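Local coordinates for protein DUTPase (Staphylococcus phage 11, PDB 4GV8) that hydrolyses dUTP to dUMP and pyrophosphate as a trimeric jelly-roll phage enzyme with a second, moonlighting role, at residues E38-A43 against K93-A98; P105-I110 against A119-G124; A32-L37 against T125-E130. One frame throughout, in Å; residues are numbered along the deposited sequence.

Interaction 1 of 3, residues E38-A43 against K93-A98; sequences EPQEKA and KNDAIA. With MG (magnesium ion), chain H.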
ATOM      1  N   GLU B  38       2.889 -19.258  -7.766  1.00 44.78           N
ATOM      2  CA  GLU B  38       1.565 -19.852  -7.886  1.00 43.82           C
ATOM      3  C   GLU B  38       0.608 -19.174  -6.893  1.00 44.60           C
ATOM      4  O   GLU B  38       1.050 -18.460  -5.989  1.00 43.98           O
ATOM      5  CB  GLU B  38       1.686 -21.363  -7.644  1.00 47.76           C
ATOM      6  CG  GLU B  38       2.690 -22.033  -8.590  1.00 47.09           C
ATOM      7  CD  GLU B  38       2.227 -23.366  -9.188  1.00 47.29           C
ATOM      8  OE1 GLU B  38       1.183 -23.903  -8.756  1.00 52.37           O
ATOM      9  OE2 GLU B  38       2.934 -23.869 -10.116  1.00 49.35           O
ATOM     10  N   PRO B  39      -0.711 -19.364  -7.071  1.00 44.77           N
ATOM     11  CA  PRO B  39      -1.666 -18.696  -6.179  1.00 42.45           C
ATOM     12  C   PRO B  39      -1.330 -18.847  -4.709  1.00 43.61           C
ATOM     13  O   PRO B  39      -0.980 -19.955  -4.208  1.00 41.58           O
ATOM     14  CB  PRO B  39      -2.992 -19.364  -6.508  1.00 43.77           C
ATOM     15  CG  PRO B  39      -2.839 -19.820  -7.934  1.00 46.40           C
ATOM     16  CD  PRO B  39      -1.395 -20.135  -8.131  1.00 43.09           C
ATOM     17  N   GLN B  40      -1.389 -17.692  -4.056  1.00 42.78           N
ATOM     18  CA  GLN B  40      -1.178 -17.511  -2.638  1.00 42.22           C
ATOM     19  C   GLN B  40       0.302 -17.515  -2.217  1.00 43.10           C
ATOM     20  O   GLN B  40       0.575 -17.288  -1.046  1.00 44.46           O
ATOM     21  CB  GLN B  40      -2.044 -18.483  -1.835  1.00 43.08           C
ATOM     22  CG  GLN B  40      -3.523 -18.143  -1.889  1.00 39.04           C
ATOM     23  CD  GLN B  40      -3.753 -16.689  -1.508  1.00 43.46           C
ATOM     24  OE1 GLN B  40      -3.583 -16.318  -0.355  1.00 41.10           O
ATOM     25  NE2 GLN B  40      -4.137 -15.858  -2.482  1.00 40.02           N
ATOM     26  N   GLU B  41       1.221 -17.725  -3.168  1.00 41.40           N
ATOM     27  CA  GLU B  41       2.695 -17.733  -2.886  1.00 41.26           C
ATOM     28  C   GLU B  41       3.312 -16.352  -2.749  1.00 39.79           C
ATOM     29  O   GLU B  41       2.855 -15.394  -3.368  1.00 39.42           O
ATOM     30  CB  GLU B  41       3.470 -18.548  -3.945  1.00 40.79           C
ATOM     31  CG  GLU B  41       3.053 -20.027  -3.883  1.00 42.37           C
ATOM     32  CD  GLU B  41       3.884 -20.944  -4.743  1.00 44.75           C
ATOM     33  OE1 GLU B  41       4.506 -20.452  -5.695  1.00 46.13           O
ATOM     34  OE2 GLU B  41       3.849 -22.184  -4.508  1.00 47.03           O
ATOM     35  N   LYS B  42       4.350 -16.284  -1.921  1.00 41.09           N
ATOM     36  CA  LYS B  42       5.065 -15.049  -1.564  1.00 44.49           C
ATOM     37  C   LYS B  42       6.559 -15.243  -1.901  1.00 44.04           C
ATOM     38  O   LYS B  42       7.086 -16.320  -1.795  1.00 41.97           O
ATOM     39  CB  LYS B  42       4.903 -14.736  -0.067  1.00 42.90           C
ATOM     40  CG  LYS B  42       3.472 -14.359   0.327  1.00 39.41           C
ATOM     41  CD  LYS B  42       3.262 -14.335   1.816  1.00 38.38           C
ATOM     42  CE  LYS B  42       4.258 -13.394   2.500  1.00 41.33           C
ATOM     43  NZ  LYS B  42       3.959 -11.947   2.243  1.00 38.01           N
ATOM     44  N   ALA B  43       7.189 -14.176  -2.363  1.00 45.83           N
ATOM     45  CA  ALA B  43       8.614 -14.135  -2.624  1.00 43.00           C
ATOM     46  C   ALA B  43       9.109 -12.685  -2.492  1.00 45.57           C
ATOM     47  O   ALA B  43       8.313 -11.691  -2.519  1.00 44.63           O
ATOM     48  CB  ALA B  43       8.897 -14.633  -4.047  1.00 42.24           C
ATOM     49  N   LYS B  93       3.345 -11.070  -3.572  1.00 37.39           N
ATOM     50  CA  LYS B  93       2.447 -12.179  -3.335  1.00 36.31           C
ATOM     51  C   LYS B  93       1.605 -12.368  -4.617  1.00 37.81           C
ATOM     52  O   LYS B  93       1.172 -11.386  -5.249  1.00 37.30           O
ATOM     53  CB  LYS B  93       1.498 -11.888  -2.168  1.00 36.61           C
ATOM     54  CG  LYS B  93       0.466 -12.990  -1.973  1.00 35.16           C
ATOM     55  CD  LYS B  93      -0.309 -12.823  -0.697  1.00 36.84           C
ATOM     56  CE  LYS B  93      -1.291 -13.967  -0.504  1.00 37.71           C
ATOM     57  NZ  LYS B  93      -2.308 -13.780   0.569  1.00 34.46           N
ATOM     58  N   ASN B  94       1.365 -13.612  -5.004  1.00 40.18           N
ATOM     59  CA  ASN B  94       0.291 -13.903  -5.944  1.00 39.74           C
ATOM     60  C   ASN B  94      -0.949 -14.087  -5.101  1.00 42.63           C
ATOM     61  O   ASN B  94      -1.077 -15.125  -4.414  1.00 43.30           O
ATOM     62  CB  ASN B  94       0.637 -15.149  -6.760  1.00 40.54           C
ATOM     63  CG  ASN B  94      -0.417 -15.493  -7.798  1.00 38.83           C
ATOM     64  OD1 ASN B  94      -1.484 -14.912  -7.774  1.00 36.91           O
ATOM     65  ND2 ASN B  94      -0.147 -16.535  -8.651  1.00 36.71           N
ATOM     66  N   ASP B  95      -1.837 -13.076  -5.100  1.00 38.62           N
ATOM     67  CA  ASP B  95      -3.062 -13.136  -4.277  1.00 39.51           C
ATOM     68  C   ASP B  95      -4.298 -13.798  -4.976  1.00 40.30           C
ATOM     69  O   ASP B  95      -5.446 -13.719  -4.468  1.00 37.38           O
ATOM     70  CB  ASP B  95      -3.450 -11.765  -3.699  1.00 37.29           C
ATOM     71  CG  ASP B  95      -4.290 -11.920  -2.478  1.00 41.68           C
ATOM     72  OD1 ASP B  95      -4.107 -12.967  -1.802  1.00 42.34           O
ATOM     73  OD2 ASP B  95      -5.134 -11.075  -2.180  1.00 37.77           O
ATOM     74  N   ALA B  96      -4.069 -14.467  -6.114  1.00 41.16           N
ATOM     75  CA  ALA B  96      -5.115 -15.337  -6.700  1.00 42.23           C
ATOM     76  C   ALA B  96      -5.404 -16.481  -5.740  1.00 42.69           C
ATOM     77  O   ALA B  96      -4.530 -16.904  -4.948  1.00 41.51           O
ATOM     78  CB  ALA B  96      -4.746 -15.872  -8.090  1.00 39.34           C
ATOM     79  N   ILE B  97      -6.673 -16.904  -5.745  1.00 47.93           N
ATOM     80  CA  ILE B  97      -7.148 -18.013  -4.926  1.00 51.67           C
ATOM     81  C   ILE B  97      -6.677 -19.309  -5.610  1.00 57.12           C
ATOM     82  O   ILE B  97      -6.606 -19.394  -6.846  1.00 54.24           O
ATOM     83  CB  ILE B  97      -8.708 -18.007  -4.740  1.00 55.87           C
ATOM     84  CG1 ILE B  97      -9.152 -16.871  -3.828  1.00 56.29           C
ATOM     85  CG2 ILE B  97      -9.201 -19.313  -4.117  1.00 57.67           C
ATOM     86  CD1 ILE B  97      -8.426 -16.815  -2.506  1.00 49.04           C
ATOM     87  N   ALA B  98      -6.326 -20.297  -4.786  1.00 64.42           N
ATOM     88  CA  ALA B  98      -5.778 -21.539  -5.289  1.00 71.88           C
ATOM     89  C   ALA B  98      -6.791 -22.268  -6.228  1.00 71.74           C
ATOM     90  O   ALA B  98      -7.997 -22.295  -5.961  1.00 64.39           O
ATOM     91  CB  ALA B  98      -5.290 -22.417  -4.122  1.00 73.36           C
TER
HETATM   92 MG    MG H 203      -6.222 -12.250  -0.315  1.00 25.77          MG
HETATM   93  O   HOH W   1      -5.545 -14.475   0.595  1.00 38.07           O
HETATM   94  O   HOH W   2      -6.841 -13.779  -2.088  1.00 37.68           O
HETATM   95  O   HOH W   3      -8.503 -13.047   0.530  1.00 37.03           O

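Interaction 2 of 3, residues P105-I110 against A119-G124; sequences PGVFDI and AIRQYG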
ATOM      1  N   PRO B 105      -1.361 -25.665 -19.774  1.00 61.51           N
ATOM      2  CA  PRO B 105       0.042 -25.666 -20.236  1.00 65.42           C
ATOM      3  C   PRO B 105       0.719 -24.269 -20.242  1.00 66.77           C
ATOM      4  O   PRO B 105       1.957 -24.181 -20.286  1.00 68.48           O
ATOM      5  CB  PRO B 105      -0.041 -26.286 -21.649  1.00 65.52           C
ATOM      6  CG  PRO B 105      -1.416 -26.883 -21.739  1.00 67.73           C
ATOM      7  CD  PRO B 105      -2.301 -26.085 -20.828  1.00 55.52           C
ATOM      8  N   GLY B 106      -0.086 -23.204 -20.200  1.00 59.24           N
ATOM      9  CA  GLY B 106       0.445 -21.853 -20.142  1.00 61.23           C
ATOM     10  C   GLY B 106       0.574 -21.283 -18.731  1.00 52.99           C
ATOM     11  O   GLY B 106       0.001 -21.811 -17.786  1.00 54.52           O
ATOM     12  N   VAL B 107       1.359 -20.212 -18.620  1.00 53.85           N
ATOM     13  CA  VAL B 107       1.517 -19.390 -17.415  1.00 50.37           C
ATOM     14  C   VAL B 107       1.239 -17.934 -17.799  1.00 49.88           C
ATOM     15  O   VAL B 107       1.435 -17.526 -18.940  1.00 52.27           O
ATOM     16  CB  VAL B 107       2.964 -19.408 -16.811  1.00 52.44           C
ATOM     17  CG1 VAL B 107       3.251 -20.704 -16.091  1.00 61.52           C
ATOM     18  CG2 VAL B 107       4.035 -19.140 -17.876  1.00 49.92           C
ATOM     19  N   PHE B 108       0.823 -17.153 -16.817  1.00 47.98           N
ATOM     20  CA  PHE B 108       0.664 -15.725 -16.983  1.00 48.14           C
ATOM     21  C   PHE B 108       1.984 -15.026 -16.744  1.00 50.28           C
ATOM     22  O   PHE B 108       2.820 -15.446 -15.901  1.00 44.92           O
ATOM     23  CB  PHE B 108      -0.386 -15.201 -16.040  1.00 48.73           C
ATOM     24  CG  PHE B 108      -1.789 -15.668 -16.377  1.00 49.93           C
ATOM     25  CD1 PHE B 108      -2.458 -16.565 -15.555  1.00 53.64           C
ATOM     26  CD2 PHE B 108      -2.423 -15.201 -17.503  1.00 55.72           C
ATOM     27  CE1 PHE B 108      -3.745 -16.979 -15.880  1.00 62.24           C
ATOM     28  CE2 PHE B 108      -3.724 -15.582 -17.813  1.00 54.45           C
ATOM     29  CZ  PHE B 108      -4.377 -16.485 -17.004  1.00 51.41           C
ATOM     30  N   ASP B 109       2.163 -13.966 -17.522  1.00 48.45           N
ATOM     31  CA  ASP B 109       3.201 -12.994 -17.283  1.00 48.94           C
ATOM     32  C   ASP B 109       2.612 -11.693 -16.686  1.00 51.85           C
ATOM     33  O   ASP B 109       1.377 -11.583 -16.422  1.00 47.21           O
ATOM     34  CB  ASP B 109       4.006 -12.742 -18.570  1.00 53.46           C
ATOM     35  CG  ASP B 109       3.177 -12.142 -19.711  1.00 54.43           C
ATOM     36  OD1 ASP B 109       2.188 -11.369 -19.498  1.00 51.05           O
ATOM     37  OD2 ASP B 109       3.585 -12.450 -20.841  1.00 63.02           O
ATOM     38  N   ILE B 110       3.516 -10.737 -16.448  1.00 45.50           N
ATOM     39  CA  ILE B 110       3.185  -9.485 -15.760  1.00 47.40           C
ATOM     40  C   ILE B 110       2.355  -8.514 -16.643  1.00 46.72           C
ATOM     41  O   ILE B 110       1.855  -7.551 -16.129  1.00 51.78           O
ATOM     42  CB  ILE B 110       4.451  -8.762 -15.176  1.00 48.65           C
ATOM     43  CG1 ILE B 110       5.386  -8.250 -16.304  1.00 50.28           C
ATOM     44  CG2 ILE B 110       5.157  -9.659 -14.185  1.00 45.79           C
ATOM     45  CD1 ILE B 110       6.279  -7.055 -15.964  1.00 51.13           C
ATOM     46  N   ALA B 119       6.187 -26.646 -17.686  1.00 65.99           N
ATOM     47  CA  ALA B 119       5.382 -27.576 -16.912  1.00 54.13           C
ATOM     48  C   ALA B 119       3.928 -27.282 -17.204  1.00 53.27           C
ATOM     49  O   ALA B 119       3.605 -26.210 -17.724  1.00 52.90           O
ATOM     50  CB  ALA B 119       5.682 -27.427 -15.439  1.00 51.94           C
ATOM     51  N   ILE B 120       3.052 -28.239 -16.907  1.00 48.16           N
ATOM     52  CA  ILE B 120       1.599 -27.980 -16.956  1.00 50.24           C
ATOM     53  C   ILE B 120       1.234 -27.599 -15.546  1.00 47.95           C
ATOM     54  O   ILE B 120       1.298 -28.430 -14.623  1.00 44.05           O
ATOM     55  CB  ILE B 120       0.817 -29.173 -17.514  1.00 52.31           C
ATOM     56  CG1 ILE B 120       1.523 -29.683 -18.812  1.00 53.79           C
ATOM     57  CG2 ILE B 120      -0.591 -28.751 -17.846  1.00 48.62           C
ATOM     58  CD1 ILE B 120       1.061 -31.045 -19.289  1.00 53.52           C
ATOM     59  N   ARG B 121       0.953 -26.310 -15.371  1.00 47.78           N
ATOM     60  CA  ARG B 121       0.941 -25.679 -14.055  1.00 50.51           C
ATOM     61  C   ARG B 121      -0.465 -25.259 -13.684  1.00 51.31           C
ATOM     62  O   ARG B 121      -1.312 -25.051 -14.550  1.00 47.17           O
ATOM     63  CB  ARG B 121       1.837 -24.426 -14.012  1.00 52.14           C
ATOM     64  CG  ARG B 121       3.290 -24.727 -14.185  1.00 51.40           C
ATOM     65  CD  ARG B 121       4.189 -23.643 -13.656  1.00 53.10           C
ATOM     66  NE  ARG B 121       5.594 -24.031 -13.785  1.00 46.95           N
ATOM     67  CZ  ARG B 121       6.259 -24.827 -12.948  1.00 52.53           C
ATOM     68  NH1 ARG B 121       5.681 -25.359 -11.857  1.00 48.61           N
ATOM     69  NH2 ARG B 121       7.539 -25.104 -13.222  1.00 55.71           N
ATOM     70  N   GLN B 122      -0.694 -25.170 -12.372  1.00 52.19           N
ATOM     71  CA  GLN B 122      -1.960 -24.738 -11.825  1.00 51.08           C
ATOM     72  C   GLN B 122      -2.366 -23.339 -12.382  1.00 52.06           C
ATOM     73  O   GLN B 122      -1.565 -22.388 -12.392  1.00 44.18           O
ATOM     74  CB  GLN B 122      -1.873 -24.644 -10.298  1.00 53.69           C
ATOM     75  CG  GLN B 122      -1.677 -25.950  -9.553  1.00 65.38           C
ATOM     76  CD  GLN B 122      -1.709 -25.783  -8.042  1.00 68.78           C
ATOM     77  OE1 GLN B 122      -2.213 -24.772  -7.514  1.00 90.41           O
ATOM     78  NE2 GLN B 122      -1.205 -26.798  -7.331  1.00 78.11           N
ATOM     79  N   TYR B 123      -3.640 -23.228 -12.763  1.00 52.03           N
ATOM     80  CA  TYR B 123      -4.187 -22.039 -13.387  1.00 51.86           C
ATOM     81  C   TYR B 123      -4.103 -20.889 -12.359  1.00 47.40           C
ATOM     82  O   TYR B 123      -4.424 -21.088 -11.183  1.00 47.93           O
ATOM     83  CB  TYR B 123      -5.674 -22.303 -13.886  1.00 57.86           C
ATOM     84  CG  TYR B 123      -6.244 -21.140 -14.721  1.00 54.31           C
ATOM     85  CD1 TYR B 123      -5.927 -21.004 -16.079  1.00 64.62           C
ATOM     86  CD2 TYR B 123      -7.009 -20.133 -14.142  1.00 63.27           C
ATOM     87  CE1 TYR B 123      -6.399 -19.927 -16.847  1.00 63.31           C
ATOM     88  CE2 TYR B 123      -7.493 -19.042 -14.896  1.00 67.25           C
ATOM     89  CZ  TYR B 123      -7.190 -18.948 -16.254  1.00 67.85           C
ATOM     90  OH  TYR B 123      -7.666 -17.892 -17.020  1.00 76.11           O
ATOM     91  N   GLY B 124      -3.627 -19.713 -12.788  1.00 48.73           N
ATOM     92  CA  GLY B 124      -3.429 -18.564 -11.873  1.00 42.91           C
ATOM     93  C   GLY B 124      -1.961 -18.360 -11.457  1.00 46.47           C
ATOM     94  O   GLY B 124      -1.608 -17.398 -10.740  1.00 42.24           O
TER

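Interaction 3 of 3, residues A32-L37 against T125-E130; sequences AETVVL and TYQINE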
ATOM      1  N   ALA B  32      15.853  -9.135 -11.539  1.00 46.98           N
ATOM      2  CA  ALA B  32      17.080  -9.831 -11.838  1.00 51.21           C
ATOM      3  C   ALA B  32      16.854 -11.340 -11.765  1.00 50.20           C
ATOM      4  O   ALA B  32      17.821 -12.082 -11.869  1.00 52.80           O
ATOM      5  CB  ALA B  32      18.167  -9.434 -10.852  1.00 50.90           C
ATOM      6  N   GLU B  33      15.604 -11.777 -11.559  1.00 53.09           N
ATOM      7  CA  GLU B  33      15.302 -13.212 -11.418  1.00 55.96           C
ATOM      8  C   GLU B  33      14.085 -13.687 -12.181  1.00 52.27           C
ATOM      9  O   GLU B  33      13.131 -12.912 -12.437  1.00 51.96           O
ATOM     10  CB  GLU B  33      15.275 -13.709  -9.937  1.00 60.05           C
ATOM     11  CG  GLU B  33      14.221 -13.177  -8.996  1.00 64.06           C
ATOM     12  CD  GLU B  33      14.248 -13.853  -7.610  1.00 64.25           C
ATOM     13  OE1 GLU B  33      13.575 -14.921  -7.419  1.00 66.09           O
ATOM     14  OE2 GLU B  33      14.913 -13.298  -6.689  1.00 60.23           O
ATOM     15  N   THR B  34      14.164 -14.966 -12.588  1.00 48.97           N
ATOM     16  CA  THR B  34      13.058 -15.686 -13.188  1.00 53.17           C
ATOM     17  C   THR B  34      12.519 -16.604 -12.113  1.00 52.77           C
ATOM     18  O   THR B  34      13.251 -17.429 -11.578  1.00 48.12           O
ATOM     19  CB  THR B  34      13.487 -16.471 -14.435  1.00 55.42           C
ATOM     20  OG1 THR B  34      13.921 -15.535 -15.438  1.00 53.88           O
ATOM     21  CG2 THR B  34      12.348 -17.291 -14.971  1.00 49.88           C
ATOM     22  N   VAL B  35      11.261 -16.397 -11.743  1.00 50.82           N
ATOM     23  CA  VAL B  35      10.615 -17.193 -10.714  1.00 48.90           C
ATOM     24  C   VAL B  35       9.129 -17.423 -11.041  1.00 50.28           C
ATOM     25  O   VAL B  35       8.417 -16.514 -11.516  1.00 45.22           O
ATOM     26  CB  VAL B  35      10.839 -16.574  -9.301  1.00 55.28           C
ATOM     27  CG1 VAL B  35      10.274 -15.186  -9.216  1.00 48.42           C
ATOM     28  CG2 VAL B  35      10.257 -17.451  -8.185  1.00 54.27           C
ATOM     29  N   VAL B  36       8.701 -18.678 -10.835  1.00 48.54           N
ATOM     30  CA  VAL B  36       7.307 -19.078 -10.919  1.00 47.92           C
ATOM     31  C   VAL B  36       6.660 -18.794  -9.562  1.00 43.98           C
ATOM     32  O   VAL B  36       7.231 -19.097  -8.527  1.00 43.81           O
ATOM     33  CB  VAL B  36       7.171 -20.586 -11.303  1.00 48.53           C
ATOM     34  CG1 VAL B  36       5.714 -21.020 -11.264  1.00 49.11           C
ATOM     35  CG2 VAL B  36       7.729 -20.790 -12.708  1.00 53.18           C
ATOM     36  N   LEU B  37       5.495 -18.169  -9.582  1.00 44.73           N
ATOM     37  CA  LEU B  37       4.763 -17.823  -8.369  1.00 44.83           C
ATOM     38  C   LEU B  37       3.281 -18.239  -8.525  1.00 43.68           C
ATOM     39  O   LEU B  37       2.517 -17.652  -9.306  1.00 40.83           O
ATOM     40  CB  LEU B  37       4.922 -16.317  -8.083  1.00 46.45           C
ATOM     41  CG  LEU B  37       4.752 -15.820  -6.628  1.00 51.13           C
ATOM     42  CD1 LEU B  37       5.818 -16.473  -5.715  1.00 44.45           C
ATOM     43  CD2 LEU B  37       4.830 -14.284  -6.592  1.00 47.68           C
ATOM     44  N   THR B 125      -1.108 -19.285 -11.907  1.00 45.66           N
ATOM     45  CA  THR B 125       0.337 -19.202 -11.731  1.00 43.96           C
ATOM     46  C   THR B 125       0.892 -18.157 -12.705  1.00 43.02           C
ATOM     47  O   THR B 125       0.458 -18.090 -13.875  1.00 45.61           O
ATOM     48  CB  THR B 125       1.011 -20.598 -12.004  1.00 45.14           C
ATOM     49  OG1 THR B 125       0.611 -21.527 -11.002  1.00 43.90           O
ATOM     50  CG2 THR B 125       2.533 -20.468 -12.015  1.00 46.15           C
ATOM     51  N   TYR B 126       1.827 -17.339 -12.211  1.00 43.75           N
ATOM     52  CA  TYR B 126       2.595 -16.343 -13.000  1.00 40.97           C
ATOM     53  C   TYR B 126       4.053 -16.770 -13.123  1.00 44.65           C
ATOM     54  O   TYR B 126       4.617 -17.388 -12.199  1.00 45.10           O
ATOM     55  CB  TYR B 126       2.566 -14.947 -12.333  1.00 42.12           C
ATOM     56  CG  TYR B 126       1.213 -14.296 -12.486  1.00 37.40           C
ATOM     57  CD1 TYR B 126       0.973 -13.394 -13.518  1.00 40.92           C
ATOM     58  CD2 TYR B 126       0.205 -14.625 -11.663  1.00 37.14           C
ATOM     59  CE1 TYR B 126      -0.246 -12.808 -13.692  1.00 37.95           C
ATOM     60  CE2 TYR B 126      -1.053 -14.088 -11.821  1.00 43.99           C
ATOM     61  CZ  TYR B 126      -1.283 -13.186 -12.847  1.00 42.01           C
ATOM     62  OH  TYR B 126      -2.513 -12.619 -12.978  1.00 40.48           O
ATOM     63  N   GLN B 127       4.664 -16.467 -14.269  1.00 47.49           N
ATOM     64  CA  GLN B 127       6.115 -16.498 -14.346  1.00 49.08           C
ATOM     65  C   GLN B 127       6.669 -15.055 -14.530  1.00 48.07           C
ATOM     66  O   GLN B 127       6.309 -14.316 -15.457  1.00 49.05           O
ATOM     67  CB  GLN B 127       6.629 -17.424 -15.437  1.00 49.17           C
ATOM     68  CG  GLN B 127       8.153 -17.623 -15.328  1.00 55.68           C
ATOM     69  CD  GLN B 127       8.599 -18.700 -16.243  1.00 65.86           C
ATOM     70  OE1 GLN B 127       8.130 -19.823 -16.125  1.00 63.74           O
ATOM     71  NE2 GLN B 127       9.448 -18.356 -17.226  1.00 67.17           N
ATOM     72  N   ILE B 128       7.438 -14.648 -13.537  1.00 46.26           N
ATOM     73  CA  ILE B 128       8.171 -13.391 -13.547  1.00 48.77           C
ATOM     74  C   ILE B 128       9.528 -13.780 -14.165  1.00 45.79           C
ATOM     75  O   ILE B 128      10.162 -14.780 -13.781  1.00 47.39           O
ATOM     76  CB  ILE B 128       8.382 -12.867 -12.096  1.00 49.32           C
ATOM     77  CG1 ILE B 128       7.032 -12.496 -11.478  1.00 51.12           C
ATOM     78  CG2 ILE B 128       9.395 -11.719 -12.025  1.00 45.35           C
ATOM     79  CD1 ILE B 128       7.013 -12.690  -9.987  1.00 49.91           C
ATOM     80  N   ASN B 129       9.915 -13.025 -15.156  1.00 46.33           N
ATOM     81  CA  ASN B 129      11.132 -13.283 -15.903  1.00 51.23           C
ATOM     82  C   ASN B 129      12.122 -12.210 -15.620  1.00 49.01           C
ATOM     83  O   ASN B 129      11.777 -11.019 -15.457  1.00 43.58           O
ATOM     84  CB  ASN B 129      10.828 -13.371 -17.391  1.00 51.37           C
ATOM     85  CG  ASN B 129       9.941 -14.547 -17.699  1.00 51.35           C
ATOM     86  OD1 ASN B 129      10.265 -15.684 -17.349  1.00 58.72           O
ATOM     87  ND2 ASN B 129       8.784 -14.279 -18.255  1.00 52.62           N
ATOM     88  N   GLU B 130      13.357 -12.662 -15.499  1.00 53.98           N
ATOM     89  CA  GLU B 130      14.520 -11.802 -15.476  1.00 55.48           C
ATOM     90  C   GLU B 130      14.269 -10.722 -16.537  1.00 50.59           C
ATOM     91  O   GLU B 130      13.898 -11.057 -17.657  1.00 47.60           O
ATOM     92  CB  GLU B 130      15.753 -12.688 -15.804  1.00 66.88           C
ATOM     93  CG  GLU B 130      17.123 -12.107 -15.470  1.00 73.77           C
ATOM     94  CD  GLU B 130      17.553 -11.026 -16.432  1.00 81.43           C
ATOM     95  OE1 GLU B 130      17.275 -11.170 -17.643  1.00 90.62           O
ATOM     96  OE2 GLU B 130      18.165 -10.033 -15.978  1.00 78.34           O
TER

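Interaction 1 of 3, residues E38-A43 against K93-A98
Gln40 carries the tight part of this contact, with both branches of its carboxamide in use. NE2 donates to Ala96 O at 2.7 Å and to Asp95 OD1 at 3.0 Å, and both acceptors lie close to the amide plane, where the two N-H bonds of a glutamine point. OE1 accepts from Lys93 NZ, 3.0 Å away. CB of Gln40 points away from 93-98, and a bend at chi2 (-52°) turns CD back toward that segment. Beside it the buried Pro39 brings CB to 3.3 Å from Ala96 O. Asp95 OD1 accepts from Gln40 NE2 and forms a salt bridge with Lys93 NZ, the two reaching it from opposite faces of the carboxylate, while OD2 binds magnesium at 2.5 Å. Asp95 of the other two subunits shares this ion, and Lys93 NZ also reaches Asp95 of the second subunit; lysine and metal together probably offset the repulsion of three carboxylates meeting at the trimer interface. The backbone frame is a type II turn from Glu38 to Glu41, with proline, whose ring restricts phi to near the value the turn needs, at its second position and Gln40 at positive phi in its third. It leads into 42-46, within this chain the edge strand of the main antiparallel sheet of the jelly-roll fold, paired with 89-94. Gln40 N meets Asn94 O at 2.6 Å, and Asn94 N meets Glu41 O at 2.8 Å. Asn94 suits its buried place because OD1 closes an Asx turn onto Ala96 N while ND2 serves Gly124 O and Leu37 O. Packing is looser at the margins: Lys42 CG stands 4.0 Å from Lys93 CG, and Ile97 and Ala98 are exposed.

Interaction 2 of 3, residues P105-I110 against A119-G124
Phe108 turns the edge of its ring to the face of Tyr123 in an offset edge-to-face pair, with centroids 5.5 Å apart and planes 78° to one another. CE1 of Phe108 stands 3.9 Å above the tyrosine plane, shifted toward the rim, and Phe108 CZ comes 3.6 Å from Tyr123 OH. In such a T-shaped pair the slightly positive ring hydrogens of one aromatic meet the electron-rich face of the other, and tyrosine offers that face while its ring stays near the surface. CG of Tyr123 is anti to the backbone N (chi1 -172°), which swings the ring to where Phe108 meets its face. Gly124 N meets the edge of the Phe108 ring near its plane, 4.1 Å from CE1. Gly124 has a positive phi (102°), at which a CB would be jammed against the preceding carbonyl, so glycine fits the bend.

Further along, Val107 and Arg121 lie side by side and point the same way, Val107 CG1 touching Arg121 CD at 3.9 Å; the CD methylene of arginine thus serves as an apolar contact. Its guanidinium lies flat over Ala119 CB and makes a salt bridge with Asp118. At the exposed end, Ile120 CG2 rests against Pro105 N at 3.7 Å, where the proline ring marks a corner in the chain. No hydrogen bond joins the two segments. Both lie in a small arm, probably the species-specific insert of this dUTPase, and each is bonded to a strand of its own: 120-122 pairs with 103-104, and 106-108 with 114-117, while Phe108 also bonds through its backbone to Thr125 and Gln127.

Interaction 3 of 3, residues A32-L37 against T125-E130
Leu37 O is gripped by two donors, Tyr126 N at 3.0 Å and, from the neighbouring strand 89-94, ND2 of Asn94; Leu37 N returns a bond to Tyr126 O. Val35 and Ile128 exchange a second such pair, Val35 N reaching Ile128 O at 2.8 Å, and the CA-H of Thr34 makes a weaker contact with the same oxygen, its CA 3.1 Å away. The hydroxyl of Thr34 prolongs the ladder where the regular pairing has ended. Its OG1 accepts from Glu130 N at 2.9 Å, almost straight (173°), and threonine suits this place because its hydroxyl can accept the bond while CG2, anti to the backbone N, packs near Asn129 OD1. These bonds make 35-37 and 126-128 a short two-stranded antiparallel ribbon, their directions 153° apart, beside the main sheet of the jelly-roll fold. On one face stand Val35, Leu37, Tyr126 and Ile128. Val35 CG1 packs at 4.2 Å on Ile128 CB, and Leu37 CD2 lies 4.3 Å from Ile128 CD1; Val35 also touches Ile45, and Leu37 touches Ala43 and Ile92, of strands 42-46 and 89-94. Tyr126 sends its ring away from this group, and OH bonds to His72 N. The other face carries Val36 and Gln127. Val36 CG2 rests 3.6 Å from Gln127 OE1, while the glutamine's NE2 bonds to Asn129 OD1, in the plane of both amides and on a lone pair of that oxygen. That bond holds the carboxamide beside Thr34, NE2 being 3.8 Å from Thr34 CG2, and Gln127 also packs on Val107 of strand 106-108.

How the interactions relate
The three contacts form a compact cluster, with centres 11 to 12 Å apart, and each touches the other two. Interaction 3 spans the widest stretch of chain, and both others are nested within the loop it closes; interaction 1 is complete before interaction 2 begins. Interaction 1 joins the edge strand 42-46 to its neighbour 89-94 and reaches the trimer interface, whereas interaction 2 lies in the outlying arm, and its two segments touch no other subunit. The ribbon of interaction 3 adjoins both: strand 35-37 leads through the turn of interaction 1 into 42-46, and strand 126-128 follows 120-122. Glu38 packs on both Gln122 and Thr125. The cluster thus probably links the trimer's magnesium site to the arm.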